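Local coordinates for protein GDSL-like Lipase (Parabacteroides distasonis, PDB 3P94) that is a GDSL-like serine hydrolase with a flavodoxin-like fold, probably cleaving ester bonds of lipids such as lysophospholipids, at residues A[159-164]-A[189-194]; A[4-9]-A[59-64]; A[22-27]-A[74-79]; A[94-99]-A[141-146]. All blocks are in the same frame, centred on the assembly; numbering follows the deposited sequence. Where two conformers were deposited one is given.

In the fold
Interaction 3 joins two neighbouring strands of the parallel sheet. It is the only one of the four with hydrogen bonds between its segments, and seven of its twelve touching residues are buried. The other three rest on side-chain packing. Interaction 1 includes the end of edge strand 157-159. Interactions 2 and 4 are nearer the surface, each with two of six touching residues buried. Helix 185-202 carries half of interaction 1 and covers the V25, F27 and V79 face of interaction 3. Interactions 2 and 4 touch where T59 meets V99. Interactions 1 and 4 touch where H162 packs on I141 and N144. Interactions 1 and 2 lie on opposite sides of the chain centre.

Interaction 1. Residues A[159-164]-A[189-194]; sequences VDYHSA and KIMEKI
M191 and Y161 form the middle of this contact, their side chains crossing at about a right angle. M191 is modelled as selenomethionine. Its CB lies 3.6 Å from Y161 CE1. The first torsion sets CG anti to the carbonyl carbon (chi1 -70°). CG then stands over one face of the Y161 ring, 3.9 Å from its centroid, in a CH-pi contact. The SE follows at 4.8 Å from the same centroid, a Met-aromatic contact. A bend at chi3 (70°) places CE 3.7 Å from Y161 CE2. V159 CG1 covers the opposite face, so the ring is packed on both sides.

I194 reaches segment 159-164 with two branches. CG2 meets V159 CG1 at 3.6 Å, and CD1 meets A164 CB at 3.6 Å. I190 CG2 adds a looser touch on the same A164 methyl. These contacts pack the end of edge strand 157-159 and the short helix 161-165 against the C-terminal helix 185-202.

Several polar groups bond within their own segments. D160 is the N-cap of helix 161-165: OD1 accepts from S163 N at 3.1 Å, and OD2 from S163 OG at 2.7 Å. K189 and E192 form a salt bridge; K189 NZ also pairs with D40 and E192 OE2 with R46. No hydrogen bond crosses between the segments. The contact therefore depends on shape and dispersion, with the ring between aliphatic groups and the charges outside the packing.

Interaction 2. Residues A[4-9]-A[59-64]; sequences GDWAQF and TSEMLV
W6 lies across E61, and this pair is the tight part of the contact. E61 CG sits over one face of the indole, 3.6 Å from the centroid of the six-membered ring and 17° off its normal. The E61 chain bends at chi2 (99°), which places CD. The carboxylate lies nearly parallel to the ring, the planes 14° apart. W6 CH2 also approaches the helix backbone, 3.5 Å from E61 N. Both polar ends have partners outside the pair: W6 NE1 bonds to N91 OD1, and E61 OE1 to T58 OG1.

V64 comes to the edge of the indole, with CB near the ring plane and CG2 3.7 Å from W6 CZ3. Its other methyl, CG1, touches A7 CB at 3.7 Å and F9 CZ at 3.7 Å. This is the looser side, since V64 is exposed and F9 only partly buried. No hydrogen bond joins the segments anywhere in the contact.

The loop keeps its shape through a type I turn from D5 to Q8. D5 OD1 also accepts from F9 N at 3.1 Å. A7 O and F9 O bond to the side chains of Q57 and Q68.

The N-terminal loop, which precedes helix 13-16 in the chain, thus lies on helix 59-71. From the latter helix, T59 and L63 pack on helix 96-112, M62 touches A82, and the chain runs on into strand 75-81.

Interaction 3. Residues A[22-27]-A[74-79]; sequences PSNVVF and KPKAVV
V26 and V79 share a short, straight bond between two parallel strands. V79 N donates to V26 O at 2.8 Å with an angle of 171° at the hydrogen, and lies nearly along the C=O axis. V26 N in turn donates to A77 O at 3.1 Å. Further back the pairing is irregular, because both chains turn a corner, at N24 and at K76. There N24 O is gripped by two donors, K76 N at 2.8 Å and A77 N at 3.3 Å. At the same corner, N24 ND2 bonds to N48 O. S23 N reaches K74 O from above the carbonyl plane.

The strand side chains alternate between two faces. On one, F27 CG is anti to the carbonyl carbon (chi1 -83°), which sets it beside V79. V79 CB stands over the centre of the F27 ring, 4.0 Å from its centroid. V79 CG2 also meets V25 CG1 at 3.7 Å. An alanine in place of F27 would probably leave the V79 methyls without the ring they rest on and open a gap beside F44 and F49. On the other face V26 CG2 touches P75 CB at 3.8 Å, and S23 OG bonds to L73 O.

The axes of 25-27 and 77-79 differ by 22°. Strand 23-29 lies between 49-53 and 75-81, in the 2-1-3-4-5 order of flavodoxin-like folds. I199 of helix 185-202 covers V25, F27 and V79.

Interaction 4. Residues A[94-99]-A[141-146]; sequences IALENV and IQLNKW
L96 and W146 meet where helices 96-112 and 137-153 pack side by side on the sheet of this flavodoxin-like fold. L96 CG is anti to the backbone N (chi1 -155°), which puts it 3.7 Å from W146 CZ3. L96 C, the carbonyl carbon, lies at the edge of the ring near its plane, 3.7 Å from W146 CZ3. Over one face of this ring comes Q142 of the same helix, its NE2 3.1 Å above the plane and offset toward the rim. The L96 CD2 branch lies 3.8 Å from Q142 CG. V99 CG1 meets L143 CD2 at 3.8 Å, the two side chains crossing at about a right angle. E97 was modelled in two conformers, so its approach to W146 CH2 is doubtful.

An alanine in place of W146 would probably leave L96 CG without its aromatic neighbour and open a gap between the helices.

In the second shell, L96 packs on I87 and V99 on D86, both of helix 84-87, while L143 touches F100 and V122. N144 OD1 bonds to V122 N, which ties helix 137-153 to the loop after strand 116-120. A95 is the N-cap residue of helix 96-112, and its O accepts from N98 N at 2.9 Å and from V99 N at 3.2 Å.

Interaction 1. Residues A[159-164]-A[189-194]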
loop_
_atom_site.group_PDB
_atom_site.type_symbol
_atom_site.label_atom_id
_atom_site.label_comp_id
_atom_site.label_asym_id
_atom_site.label_seq_id
_atom_site.Cartn_x
_atom_site.Cartn_y
_atom_site.Cartn_z
ATOM N N VAL A 159 -1.667 -10.268 -2.670
ATOM C CA VAL A 159 -2.745 -9.731 -3.503
ATOM C C VAL A 159 -2.120 -9.281 -4.818
ATOM O O VAL A 159 -1.382 -8.287 -4.845
ATOM C CB VAL A 159 -3.505 -8.588 -2.765
ATOM C CG1 VAL A 159 -4.529 -7.916 -3.664
ATOM C CG2 VAL A 159 -4.178 -9.103 -1.504
ATOM N N ASP A 160 -2.400 -10.019 -5.904
ATOM C CA ASP A 160 -1.806 -9.714 -7.197
ATOM C C ASP A 160 -2.675 -8.768 -8.048
ATOM O O ASP A 160 -3.301 -9.170 -9.048
ATOM C CB ASP A 160 -1.467 -10.998 -7.965
ATOM C CG ASP A 160 -0.521 -10.813 -9.145
ATOM O OD1 ASP A 160 -0.079 -9.667 -9.387
ATOM O OD2 ASP A 160 -0.201 -11.815 -9.804
ATOM N N TYR A 161 -2.623 -7.478 -7.699
ATOM C CA TYR A 161 -3.272 -6.441 -8.499
ATOM C C TYR A 161 -2.597 -6.312 -9.860
ATOM O O TYR A 161 -3.268 -6.086 -10.866
ATOM C CB TYR A 161 -3.151 -5.069 -7.812
ATOM C CG TYR A 161 -3.855 -4.864 -6.493
ATOM C CD1 TYR A 161 -5.153 -5.324 -6.295
ATOM C CD2 TYR A 161 -3.294 -4.062 -5.504
ATOM C CE1 TYR A 161 -5.842 -5.054 -5.114
ATOM C CE2 TYR A 161 -3.975 -3.778 -4.326
ATOM C CZ TYR A 161 -5.251 -4.273 -4.136
ATOM O OH TYR A 161 -5.914 -3.992 -2.973
ATOM N N HIS A 162 -1.248 -6.380 -9.858
ATOM C CA HIS A 162 -0.359 -6.158 -11.004
ATOM C C HIS A 162 -0.721 -7.018 -12.225
ATOM O O HIS A 162 -0.896 -6.455 -13.306
ATOM C CB HIS A 162 1.118 -6.387 -10.595
ATOM C CG HIS A 162 2.105 -5.890 -11.613
ATOM N ND1 HIS A 162 2.362 -6.595 -12.777
ATOM C CD2 HIS A 162 2.865 -4.767 -11.609
ATOM C CE1 HIS A 162 3.256 -5.878 -13.446
ATOM N NE2 HIS A 162 3.597 -4.776 -12.783
ATOM N N SER A 163 -0.850 -8.356 -12.069
ATOM C CA SER A 163 -1.190 -9.229 -13.198
ATOM C C SER A 163 -2.581 -8.928 -13.778
ATOM O O SER A 163 -2.785 -9.061 -14.992
ATOM C CB SER A 163 -1.106 -10.696 -12.793
ATOM O OG SER A 163 0.212 -11.012 -12.376
ATOM N N ALA A 164 -3.522 -8.508 -12.916
ATOM C CA ALA A 164 -4.896 -8.188 -13.306
ATOM C C ALA A 164 -5.028 -6.836 -14.021
ATOM O O ALA A 164 -6.030 -6.610 -14.704
ATOM C CB ALA A 164 -5.786 -8.185 -12.076
ATOM N N LYS A 189 -12.223 -0.668 -8.838
ATOM C CA LYS A 189 -13.218 -1.741 -8.821
ATOM C C LYS A 189 -12.554 -3.102 -9.081
ATOM O O LYS A 189 -12.952 -4.094 -8.457
ATOM C CB LYS A 189 -14.366 -1.451 -9.808
ATOM C CG LYS A 189 -15.320 -0.338 -9.323
ATOM C CD LYS A 189 -16.272 -0.825 -8.214
ATOM C CE LYS A 189 -16.794 0.279 -7.329
ATOM N NZ LYS A 189 -17.575 -0.277 -6.193
ATOM N N ILE A 190 -11.508 -3.147 -9.947
ATOM C CA ILE A 190 -10.727 -4.382 -10.179
ATOM C C ILE A 190 -10.042 -4.751 -8.854
ATOM O O ILE A 190 -10.123 -5.889 -8.394
ATOM C CB ILE A 190 -9.691 -4.224 -11.347
ATOM C CG1 ILE A 190 -10.398 -4.172 -12.718
ATOM C CG2 ILE A 190 -8.608 -5.344 -11.319
ATOM C CD1 ILE A 190 -9.542 -3.719 -13.850
HETATM N N MSE A 191 -9.399 -3.763 -8.235
HETATM C CA MSE A 191 -8.695 -3.926 -6.966
HETATM C C MSE A 191 -9.622 -4.386 -5.843
HETATM O O MSE A 191 -9.261 -5.309 -5.106
HETATM C CB MSE A 191 -8.007 -2.621 -6.570
HETATM C CG MSE A 191 -6.827 -2.275 -7.466
HETATM SE SE MSE A 191 -6.295 -0.443 -7.171
HETATM C CE MSE A 191 -5.564 -0.590 -5.432
ATOM N N GLU A 192 -10.813 -3.761 -5.716
ATOM C CA GLU A 192 -11.811 -4.076 -4.701
ATOM C C GLU A 192 -12.175 -5.572 -4.724
ATOM O O GLU A 192 -12.166 -6.195 -3.665
ATOM C CB GLU A 192 -13.061 -3.201 -4.893
ATOM C CG GLU A 192 -14.233 -3.566 -3.990
ATOM C CD GLU A 192 -15.482 -2.715 -4.127
ATOM O OE1 GLU A 192 -15.443 -1.677 -4.828
ATOM O OE2 GLU A 192 -16.503 -3.084 -3.507
ATOM N N LYS A 193 -12.462 -6.137 -5.917
ATOM C CA LYS A 193 -12.835 -7.539 -6.095
ATOM C C LYS A 193 -11.729 -8.474 -5.606
ATOM O O LYS A 193 -12.015 -9.393 -4.848
ATOM C CB LYS A 193 -13.187 -7.821 -7.572
ATOM C CG LYS A 193 -13.750 -9.213 -7.822
ATOM C CD LYS A 193 -14.080 -9.417 -9.280
ATOM N N ILE A 194 -10.469 -8.206 -5.990
ATOM C CA ILE A 194 -9.309 -9.029 -5.638
ATOM C C ILE A 194 -8.986 -8.951 -4.127
ATOM O O ILE A 194 -8.764 -9.990 -3.502
ATOM C CB ILE A 194 -8.081 -8.616 -6.506
ATOM C CG1 ILE A 194 -8.369 -8.855 -8.007
ATOM C CG2 ILE A 194 -6.800 -9.367 -6.069
ATOM C CD1 ILE A 194 -7.472 -8.109 -8.922
#

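Interaction 2. Residues A[4-9]-A[59-64]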
loop_
_atom_site.group_PDB
_atom_site.type_symbol
_atom_site.label_atom_id
_atom_site.label_comp_id
_atom_site.label_asym_id
_atom_site.label_seq_id
_atom_site.Cartn_x
_atom_site.Cartn_y
_atom_site.Cartn_z
ATOM N N GLY A 4 8.915 20.196 9.101
ATOM C CA GLY A 4 7.622 19.748 9.590
ATOM C C GLY A 4 7.566 18.324 10.094
ATOM O O GLY A 4 8.562 17.768 10.552
ATOM N N ASP A 5 6.369 17.748 10.022
ATOM C CA ASP A 5 6.033 16.398 10.466
ATOM C C ASP A 5 6.355 15.401 9.324
ATOM O O ASP A 5 5.500 15.105 8.492
ATOM C CB ASP A 5 4.542 16.404 10.868
ATOM C CG ASP A 5 3.944 15.102 11.341
ATOM O OD1 ASP A 5 4.708 14.117 11.516
ATOM O OD2 ASP A 5 2.709 15.052 11.516
ATOM N N TRP A 6 7.612 14.929 9.273
ATOM C CA TRP A 6 8.135 14.056 8.218
ATOM C C TRP A 6 7.279 12.795 7.981
ATOM O O TRP A 6 6.922 12.509 6.840
ATOM C CB TRP A 6 9.608 13.678 8.496
ATOM C CG TRP A 6 10.178 12.690 7.529
ATOM C CD1 TRP A 6 10.693 12.941 6.290
ATOM C CD2 TRP A 6 10.229 11.270 7.707
ATOM N NE1 TRP A 6 11.041 11.758 5.672
ATOM C CE2 TRP A 6 10.771 10.717 6.525
ATOM C CE3 TRP A 6 9.850 10.412 8.752
ATOM C CZ2 TRP A 6 10.987 9.343 6.378
ATOM C CZ3 TRP A 6 10.054 9.048 8.604
ATOM C CH2 TRP A 6 10.606 8.524 7.423
ATOM N N ALA A 7 6.939 12.060 9.046
ATOM C CA ALA A 7 6.171 10.817 8.937
ATOM C C ALA A 7 4.659 11.073 8.810
ATOM O O ALA A 7 3.896 10.137 8.573
ATOM C CB ALA A 7 6.447 9.961 10.157
ATOM N N GLN A 8 4.247 12.344 8.948
ATOM C CA GLN A 8 2.848 12.821 8.868
ATOM C C GLN A 8 1.958 12.090 9.900
ATOM O O GLN A 8 0.897 11.564 9.567
ATOM C CB GLN A 8 2.291 12.703 7.443
ATOM C CG GLN A 8 2.964 13.689 6.508
ATOM C CD GLN A 8 2.703 13.379 5.062
ATOM O OE1 GLN A 8 3.367 12.537 4.436
ATOM N NE2 GLN A 8 1.789 14.125 4.475
ATOM N N PHE A 9 2.409 12.086 11.168
ATOM C CA PHE A 9 1.661 11.510 12.300
ATOM C C PHE A 9 0.376 12.325 12.547
ATOM O O PHE A 9 -0.622 11.782 13.026
ATOM C CB PHE A 9 2.527 11.527 13.574
ATOM C CG PHE A 9 3.582 10.453 13.706
ATOM C CD1 PHE A 9 3.234 9.160 14.055
ATOM C CD2 PHE A 9 4.934 10.761 13.584
ATOM C CE1 PHE A 9 4.215 8.184 14.259
ATOM C CE2 PHE A 9 5.918 9.780 13.776
ATOM C CZ PHE A 9 5.552 8.498 14.106
ATOM N N THR A 59 7.974 3.720 1.795
ATOM C CA THR A 59 7.979 2.672 2.837
ATOM C C THR A 59 8.670 3.173 4.123
ATOM O O THR A 59 8.366 2.652 5.194
ATOM C CB THR A 59 8.638 1.400 2.317
ATOM O OG1 THR A 59 9.981 1.685 1.946
ATOM C CG2 THR A 59 7.863 0.753 1.152
ATOM N N SER A 60 9.586 4.184 4.017
ATOM C CA SER A 60 10.295 4.732 5.178
ATOM C C SER A 60 9.326 5.459 6.133
ATOM O O SER A 60 9.323 5.141 7.321
ATOM C CB SER A 60 11.431 5.651 4.746
ATOM O OG SER A 60 12.490 4.886 4.197
ATOM N N GLU A 61 8.479 6.387 5.624
ATOM C CA GLU A 61 7.501 7.097 6.471
ATOM C C GLU A 61 6.502 6.115 7.036
ATOM O O GLU A 61 6.103 6.216 8.193
ATOM C CB GLU A 61 6.754 8.207 5.713
ATOM C CG GLU A 61 7.646 9.359 5.270
ATOM C CD GLU A 61 8.088 9.287 3.819
ATOM O OE1 GLU A 61 8.100 8.176 3.239
ATOM O OE2 GLU A 61 8.384 10.360 3.249
HETATM N N MSE A 62 6.127 5.139 6.218
HETATM C CA MSE A 62 5.166 4.129 6.606
HETATM C C MSE A 62 5.672 3.263 7.754
HETATM O O MSE A 62 4.906 3.010 8.695
HETATM C CB MSE A 62 4.801 3.286 5.389
HETATM C CG MSE A 62 3.859 3.998 4.469
HETATM SE SE MSE A 62 3.343 2.758 3.096
HETATM C CE MSE A 62 3.605 4.003 1.576
ATOM N N LEU A 63 6.950 2.840 7.713
ATOM C CA LEU A 63 7.540 2.040 8.797
ATOM C C LEU A 63 7.525 2.846 10.121
ATOM O O LEU A 63 7.225 2.285 11.178
ATOM C CB LEU A 63 8.979 1.595 8.437
ATOM C CG LEU A 63 9.777 0.847 9.527
ATOM C CD1 LEU A 63 9.050 -0.429 9.996
ATOM C CD2 LEU A 63 11.172 0.501 9.046
ATOM N N VAL A 64 7.800 4.155 10.051
ATOM C CA VAL A 64 7.807 5.037 11.225
ATOM C C VAL A 64 6.346 5.310 11.714
ATOM O O VAL A 64 6.086 5.275 12.914
ATOM C CB VAL A 64 8.599 6.338 10.935
ATOM C CG1 VAL A 64 8.374 7.399 12.017
ATOM C CG2 VAL A 64 10.088 6.028 10.802
#

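Interaction 3. Residues A[22-27]-A[74-79]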
loop_
_atom_site.group_PDB
_atom_site.type_symbol
_atom_site.label_atom_id
_atom_site.label_comp_id
_atom_site.label_asym_id
_atom_site.label_seq_id
_atom_site.Cartn_x
_atom_site.Cartn_y
_atom_site.Cartn_z
ATOM N N PRO A 22 -10.220 -3.260 19.693
ATOM C CA PRO A 22 -9.572 -3.756 18.457
ATOM C C PRO A 22 -10.417 -3.513 17.203
ATOM O O PRO A 22 -11.650 -3.541 17.255
ATOM C CB PRO A 22 -9.377 -5.252 18.736
ATOM C CG PRO A 22 -10.413 -5.594 19.745
ATOM C CD PRO A 22 -10.540 -4.374 20.607
ATOM N N SER A 23 -9.730 -3.223 16.093
ATOM C CA SER A 23 -10.340 -2.932 14.795
ATOM C C SER A 23 -10.315 -4.168 13.897
ATOM O O SER A 23 -9.845 -5.228 14.318
ATOM C CB SER A 23 -9.638 -1.752 14.130
ATOM O OG SER A 23 -8.250 -1.992 13.951
ATOM N N ASN A 24 -10.837 -4.040 12.665
ATOM C CA ASN A 24 -10.948 -5.153 11.734
ATOM C C ASN A 24 -9.722 -5.222 10.805
ATOM O O ASN A 24 -8.801 -6.003 11.063
ATOM C CB ASN A 24 -12.263 -5.048 10.955
ATOM C CG ASN A 24 -12.499 -6.129 9.934
ATOM O OD1 ASN A 24 -12.140 -7.284 10.112
ATOM N ND2 ASN A 24 -13.121 -5.770 8.836
ATOM N N VAL A 25 -9.704 -4.410 9.733
ATOM C CA VAL A 25 -8.617 -4.384 8.757
ATOM C C VAL A 25 -8.209 -2.945 8.509
ATOM O O VAL A 25 -9.061 -2.094 8.238
ATOM C CB VAL A 25 -8.991 -5.080 7.406
ATOM C CG1 VAL A 25 -7.836 -5.014 6.410
ATOM C CG2 VAL A 25 -9.444 -6.529 7.602
ATOM N N VAL A 26 -6.908 -2.683 8.565
ATOM C CA VAL A 26 -6.346 -1.380 8.297
ATOM C C VAL A 26 -5.674 -1.429 6.917
ATOM O O VAL A 26 -4.953 -2.379 6.625
ATOM C CB VAL A 26 -5.364 -0.966 9.427
ATOM C CG1 VAL A 26 -4.497 0.235 9.017
ATOM C CG2 VAL A 26 -6.122 -0.674 10.724
ATOM N N PHE A 27 -5.947 -0.436 6.068
ATOM C CA PHE A 27 -5.306 -0.306 4.757
ATOM C C PHE A 27 -4.180 0.713 4.899
ATOM O O PHE A 27 -4.439 1.907 5.102
ATOM C CB PHE A 27 -6.312 0.113 3.660
ATOM C CG PHE A 27 -7.116 -1.021 3.050
ATOM C CD1 PHE A 27 -7.952 -1.801 3.834
ATOM C CD2 PHE A 27 -7.067 -1.273 1.683
ATOM C CE1 PHE A 27 -8.677 -2.853 3.272
ATOM C CE2 PHE A 27 -7.817 -2.300 1.115
ATOM C CZ PHE A 27 -8.626 -3.077 1.911
ATOM N N LYS A 74 -4.794 -2.054 16.898
ATOM C CA LYS A 74 -4.951 -3.496 17.151
ATOM C C LYS A 74 -5.885 -4.190 16.101
ATOM O O LYS A 74 -6.891 -4.788 16.485
ATOM C CB LYS A 74 -5.467 -3.731 18.594
ATOM C CG LYS A 74 -4.476 -3.291 19.672
ATOM C CD LYS A 74 -5.086 -3.398 21.062
ATOM C CE LYS A 74 -4.060 -3.241 22.153
ATOM N NZ LYS A 74 -4.655 -3.533 23.486
ATOM N N PRO A 75 -5.606 -4.111 14.778
ATOM C CA PRO A 75 -6.496 -4.777 13.813
ATOM C C PRO A 75 -6.235 -6.273 13.713
ATOM O O PRO A 75 -5.190 -6.743 14.132
ATOM C CB PRO A 75 -6.142 -4.086 12.494
ATOM C CG PRO A 75 -4.693 -3.781 12.632
ATOM C CD PRO A 75 -4.476 -3.455 14.087
ATOM N N LYS A 76 -7.173 -7.007 13.105
ATOM C CA LYS A 76 -7.019 -8.436 12.824
ATOM C C LYS A 76 -5.967 -8.594 11.727
ATOM O O LYS A 76 -5.132 -9.502 11.779
ATOM C CB LYS A 76 -8.355 -9.052 12.374
ATOM C CG LYS A 76 -9.421 -9.126 13.463
ATOM C CD LYS A 76 -10.687 -9.782 12.935
ATOM C CE LYS A 76 -11.707 -9.964 14.025
ATOM N NZ LYS A 76 -12.777 -10.895 13.612
ATOM N N ALA A 77 -5.991 -7.673 10.746
ATOM C CA ALA A 77 -5.058 -7.682 9.619
ATOM C C ALA A 77 -4.713 -6.283 9.132
ATOM O O ALA A 77 -5.429 -5.328 9.414
ATOM C CB ALA A 77 -5.644 -8.492 8.469
ATOM N N VAL A 78 -3.607 -6.173 8.397
ATOM C CA VAL A 78 -3.176 -4.938 7.749
ATOM C C VAL A 78 -2.940 -5.269 6.260
ATOM O O VAL A 78 -2.315 -6.283 5.930
ATOM C CB VAL A 78 -1.953 -4.237 8.424
ATOM C CG1 VAL A 78 -0.712 -5.150 8.480
ATOM C CG2 VAL A 78 -1.636 -2.890 7.754
ATOM N N VAL A 79 -3.488 -4.429 5.378
ATOM C CA VAL A 79 -3.339 -4.555 3.932
ATOM C C VAL A 79 -2.290 -3.531 3.558
ATOM O O VAL A 79 -2.507 -2.336 3.781
ATOM C CB VAL A 79 -4.694 -4.375 3.191
ATOM C CG1 VAL A 79 -4.498 -4.292 1.680
ATOM C CG2 VAL A 79 -5.646 -5.509 3.530
#

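Interaction 4. Residues A[94-99]-A[141-146]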
loop_
_atom_site.group_PDB
_atom_site.type_symbol
_atom_site.label_atom_id
_atom_site.label_comp_id
_atom_site.label_asym_id
_atom_site.label_seq_id
_atom_site.Cartn_x
_atom_site.Cartn_y
_atom_site.Cartn_z
ATOM N N ILE A 94 17.005 5.544 -2.809
ATOM C CA ILE A 94 16.919 4.359 -1.956
ATOM C C ILE A 94 17.069 3.110 -2.842
ATOM O O ILE A 94 16.421 3.020 -3.886
ATOM C CB ILE A 94 15.640 4.321 -1.058
ATOM C CG1 ILE A 94 15.677 3.112 -0.073
ATOM C CG2 ILE A 94 14.317 4.425 -1.863
ATOM C CD1 ILE A 94 14.630 3.115 1.077
ATOM N N ALA A 95 17.948 2.175 -2.443
ATOM C CA ALA A 95 18.147 0.917 -3.165
ATOM C C ALA A 95 16.896 0.058 -3.018
ATOM O O ALA A 95 16.262 0.063 -1.954
ATOM C CB ALA A 95 19.374 0.180 -2.641
ATOM N N LEU A 96 16.509 -0.642 -4.095
ATOM C CA LEU A 96 15.286 -1.446 -4.117
ATOM C C LEU A 96 15.258 -2.495 -2.995
ATOM O O LEU A 96 14.178 -2.755 -2.450
ATOM C CB LEU A 96 15.088 -2.101 -5.493
ATOM C CG LEU A 96 13.654 -2.469 -5.877
ATOM C CD1 LEU A 96 12.773 -1.236 -6.014
ATOM C CD2 LEU A 96 13.629 -3.253 -7.164
ATOM N N GLU A 97 16.434 -3.054 -2.630
ATOM C CA GLU A 97 16.569 -4.035 -1.545
ATOM C C GLU A 97 16.182 -3.422 -0.187
ATOM O O GLU A 97 15.652 -4.125 0.672
ATOM C CB GLU A 97 18.010 -4.588 -1.483
ATOM C CG GLU A 97 18.354 -5.553 -2.613
ATOM C CD GLU A 97 18.923 -4.983 -3.903
ATOM O OE1 GLU A 97 18.709 -3.783 -4.191
ATOM O OE2 GLU A 97 19.567 -5.760 -4.645
ATOM N N ASN A 98 16.442 -2.117 0.004
ATOM C CA ASN A 98 16.146 -1.398 1.237
ATOM C C ASN A 98 14.662 -1.028 1.315
ATOM O O ASN A 98 14.117 -0.921 2.417
ATOM C CB ASN A 98 17.062 -0.179 1.379
ATOM C CG ASN A 98 18.510 -0.557 1.612
ATOM O OD1 ASN A 98 18.830 -1.582 2.214
ATOM N ND2 ASN A 98 19.417 0.273 1.153
ATOM N N VAL A 99 14.002 -0.886 0.145
ATOM C CA VAL A 99 12.553 -0.666 0.027
ATOM C C VAL A 99 11.884 -1.951 0.529
ATOM O O VAL A 99 11.007 -1.902 1.399
ATOM C CB VAL A 99 12.145 -0.323 -1.432
ATOM C CG1 VAL A 99 10.625 -0.184 -1.572
ATOM C CG2 VAL A 99 12.866 0.934 -1.930
ATOM N N ILE A 141 8.285 -4.854 -11.074
ATOM C CA ILE A 141 8.271 -6.306 -11.257
ATOM C C ILE A 141 9.299 -6.965 -10.321
ATOM O O ILE A 141 8.957 -7.966 -9.699
ATOM C CB ILE A 141 8.468 -6.693 -12.762
ATOM C CG1 ILE A 141 7.164 -6.400 -13.551
ATOM C CG2 ILE A 141 8.892 -8.165 -12.944
ATOM C CD1 ILE A 141 7.366 -6.123 -15.003
ATOM N N GLN A 142 10.523 -6.395 -10.195
ATOM C CA GLN A 142 11.559 -6.960 -9.319
ATOM C C GLN A 142 11.118 -6.926 -7.846
ATOM O O GLN A 142 11.222 -7.942 -7.149
ATOM C CB GLN A 142 12.915 -6.247 -9.495
ATOM C CG GLN A 142 14.026 -6.782 -8.562
ATOM C CD GLN A 142 14.360 -8.231 -8.822
ATOM O OE1 GLN A 142 15.142 -8.548 -9.703
ATOM N NE2 GLN A 142 13.762 -9.149 -8.076
ATOM N N LEU A 143 10.613 -5.771 -7.393
ATOM C CA LEU A 143 10.130 -5.608 -6.019
ATOM C C LEU A 143 8.999 -6.595 -5.735
ATOM O O LEU A 143 9.022 -7.223 -4.681
ATOM C CB LEU A 143 9.679 -4.157 -5.754
ATOM C CG LEU A 143 9.153 -3.824 -4.328
ATOM C CD1 LEU A 143 10.160 -4.230 -3.212
ATOM C CD2 LEU A 143 8.859 -2.349 -4.212
ATOM N N ASN A 144 8.043 -6.760 -6.681
ATOM C CA ASN A 144 6.913 -7.682 -6.521
ATOM C C ASN A 144 7.363 -9.131 -6.417
ATOM O O ASN A 144 6.742 -9.893 -5.687
ATOM C CB ASN A 144 5.903 -7.525 -7.651
ATOM C CG ASN A 144 5.036 -6.299 -7.511
ATOM O OD1 ASN A 144 4.991 -5.670 -6.449
ATOM N ND2 ASN A 144 4.306 -5.947 -8.569
ATOM N N LYS A 145 8.462 -9.499 -7.114
ATOM C CA LYS A 145 9.028 -10.842 -7.067
ATOM C C LYS A 145 9.494 -11.141 -5.646
ATOM O O LYS A 145 9.211 -12.221 -5.123
ATOM C CB LYS A 145 10.187 -10.973 -8.075
ATOM C CG LYS A 145 10.510 -12.396 -8.442
ATOM C CD LYS A 145 11.813 -12.489 -9.218
ATOM C CE LYS A 145 12.249 -13.932 -9.362
ATOM N NZ LYS A 145 13.645 -14.036 -9.858
ATOM N N TRP A 146 10.179 -10.164 -5.019
ATOM C CA TRP A 146 10.681 -10.265 -3.643
ATOM C C TRP A 146 9.537 -10.319 -2.634
ATOM O O TRP A 146 9.579 -11.157 -1.725
ATOM C CB TRP A 146 11.613 -9.097 -3.315
ATOM C CG TRP A 146 12.919 -9.129 -4.055
ATOM C CD1 TRP A 146 13.562 -10.227 -4.557
ATOM C CD2 TRP A 146 13.752 -8.004 -4.352
ATOM N NE1 TRP A 146 14.748 -9.858 -5.135
ATOM C CE2 TRP A 146 14.887 -8.492 -5.031
ATOM C CE3 TRP A 146 13.650 -6.627 -4.104
ATOM C CZ2 TRP A 146 15.916 -7.651 -5.464
ATOM C CZ3 TRP A 146 14.672 -5.797 -4.528
ATOM C CH2 TRP A 146 15.799 -6.312 -5.176
#